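Local coordinates for protein phenolpthiocerol synthesis type-I polyketide synthase ppsA (Mycobacterium bovis, PDB 7AKC) that probably helps build the lipid core of phthiocerols and phenolphthiocerols by adding malonyl-type extender units, the present chain being its acyltransferase domain, at residues G22-Y27 against H286-I291. Numbering follows the deposited sequence.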
# COMPACT_ATOMS: atom_id res chain seq x y z
N GLY A 22 -7.08 -11.73 -17.58
CA GLY A 22 -6.91 -10.45 -16.90
C GLY A 22 -5.65 -10.37 -16.06
O GLY A 22 -5.37 -11.28 -15.28
N THR A 23 -4.88 -9.25 -16.20
CA THR A 23 -3.60 -9.02 -15.51
C THR A 23 -3.59 -7.76 -14.67
O THR A 23 -3.85 -6.66 -15.17
CB THR A 23 -2.47 -8.97 -16.53
OG1 THR A 23 -2.47 -10.19 -17.24
CG2 THR A 23 -1.10 -8.76 -15.87
N VAL A 24 -3.27 -7.91 -13.40
CA VAL A 24 -3.22 -6.78 -12.47
C VAL A 24 -1.81 -6.53 -12.07
O VAL A 24 -1.11 -7.47 -11.70
CB VAL A 24 -4.04 -7.05 -11.20
CG1 VAL A 24 -4.12 -5.80 -10.33
CG2 VAL A 24 -5.44 -7.57 -11.54
N PHE A 25 -1.39 -5.26 -12.05
CA PHE A 25 -0.05 -4.92 -11.56
C PHE A 25 -0.26 -4.34 -10.19
O PHE A 25 -1.08 -3.45 -10.01
CB PHE A 25 0.65 -3.92 -12.49
CG PHE A 25 1.30 -4.52 -13.73
CD1 PHE A 25 0.92 -5.77 -14.19
CD2 PHE A 25 2.31 -3.85 -14.40
CE1 PHE A 25 1.51 -6.31 -15.34
CE2 PHE A 25 2.92 -4.42 -15.53
CZ PHE A 25 2.52 -5.64 -16.00
N VAL A 26 0.48 -4.87 -9.20
CA VAL A 26 0.36 -4.45 -7.82
C VAL A 26 1.63 -3.70 -7.39
O VAL A 26 2.72 -4.22 -7.55
CB VAL A 26 0.05 -5.64 -6.89
CG1 VAL A 26 -0.08 -5.15 -5.44
CG2 VAL A 26 -1.22 -6.39 -7.33
N TYR A 27 1.46 -2.48 -6.87
CA TYR A 27 2.57 -1.63 -6.45
C TYR A 27 2.61 -1.55 -4.95
O TYR A 27 1.68 -1.00 -4.36
CB TYR A 27 2.43 -0.24 -7.08
CG TYR A 27 2.53 -0.34 -8.59
CD1 TYR A 27 3.77 -0.30 -9.22
CD2 TYR A 27 1.41 -0.60 -9.36
CE1 TYR A 27 3.88 -0.44 -10.60
CE2 TYR A 27 1.51 -0.82 -10.74
CZ TYR A 27 2.75 -0.71 -11.36
OH TYR A 27 2.85 -0.88 -12.71
N HIS A 286 -7.33 -12.67 -13.15
CA HIS A 286 -6.79 -13.88 -12.57
C HIS A 286 -5.27 -13.91 -12.41
O HIS A 286 -4.78 -14.83 -11.78
CB HIS A 286 -7.29 -15.12 -13.35
CG HIS A 286 -8.77 -15.31 -13.20
ND1 HIS A 286 -9.30 -16.18 -12.25
CD2 HIS A 286 -9.79 -14.69 -13.83
CE1 HIS A 286 -10.62 -16.06 -12.34
NE2 HIS A 286 -10.97 -15.17 -13.28
N THR A 287 -4.53 -12.90 -12.93
CA THR A 287 -3.08 -12.87 -12.75
C THR A 287 -2.70 -11.61 -12.03
O THR A 287 -3.12 -10.54 -12.44
CB THR A 287 -2.33 -12.95 -14.08
OG1 THR A 287 -2.69 -14.15 -14.75
CG2 THR A 287 -0.80 -12.89 -13.89
N PHE A 288 -1.96 -11.73 -10.93
CA PHE A 288 -1.54 -10.57 -10.16
C PHE A 288 -0.03 -10.56 -10.15
O PHE A 288 0.59 -11.57 -9.82
CB PHE A 288 -2.09 -10.67 -8.72
CG PHE A 288 -3.59 -10.48 -8.68
CD1 PHE A 288 -4.45 -11.51 -9.03
CD2 PHE A 288 -4.15 -9.29 -8.25
CE1 PHE A 288 -5.83 -11.32 -9.05
CE2 PHE A 288 -5.54 -9.12 -8.21
CZ PHE A 288 -6.36 -10.14 -8.61
N ILE A 289 0.55 -9.45 -10.58
CA ILE A 289 1.99 -9.30 -10.66
C ILE A 289 2.41 -8.17 -9.78
O ILE A 289 2.03 -7.03 -10.03
CB ILE A 289 2.46 -9.08 -12.12
CG1 ILE A 289 1.87 -10.16 -13.07
CG2 ILE A 289 3.99 -9.04 -12.19
CD1 ILE A 289 2.24 -9.99 -14.58
N GLU A 290 3.19 -8.46 -8.76
CA GLU A 290 3.73 -7.43 -7.88
C GLU A 290 4.92 -6.82 -8.62
O GLU A 290 5.80 -7.56 -9.05
CB GLU A 290 4.20 -8.06 -6.57
CG GLU A 290 4.81 -7.03 -5.63
CD GLU A 290 5.24 -7.58 -4.29
OE1 GLU A 290 4.60 -8.54 -3.79
OE2 GLU A 290 6.24 -7.07 -3.73
N ILE A 291 4.93 -5.50 -8.83
CA ILE A 291 6.02 -4.83 -9.55
C ILE A 291 7.01 -4.33 -8.53
O ILE A 291 6.91 -3.19 -8.07
CB ILE A 291 5.48 -3.70 -10.47
CG1 ILE A 291 4.26 -4.18 -11.30
CG2 ILE A 291 6.59 -3.18 -11.38
CD1 ILE A 291 4.54 -5.40 -12.18
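Val24 and Phe288 stand side by side on the central strand 23-27 and its parallel neighbour 287-290 in the five-stranded parallel sheet of the acyltransferase domain. The strands are joined by a ladder of backbone bonds that begins at Gly22 O, which takes two donors, Thr287 N nearly in line with the carbonyl and His286 N from above its plane. It runs on from Val24 N to Thr287 O (2.8 Å) through to Ile291 N on Val26 O (2.9 Å). On the face bearing Val24, Val26 and Phe288, the Phe288 ring offers a flat floor: Val24 CG2 rests on it 4.0 Å from the centroid, offset toward the rim, while Val26 CG2 comes to its edge. Ile301 and Leu305 of helix 298-308 also pack against this ring. On the other face Tyr27 OH meets the edge of the Phe25 ring, and Ile291 lies across the shallow notch where they join. Its CG1 lies anti to the carbonyl carbon (chi1 -46°) and reaches both rings, Ile291 CB sits 3.6 Å from Tyr27 CE1, and Leu94, Thr95 and Trp98 of helix 79-100 touch the same side chain. Next along, the extended tip of Ile289 (chi2 178°) sets CD1 over the seam where Thr23 CG2 and Phe25 CE1 adjoin, 3.8 Å from each. Ile291 CD1 ends over one face of the Phe25 ring, 3.5 Å from Phe25 CD2.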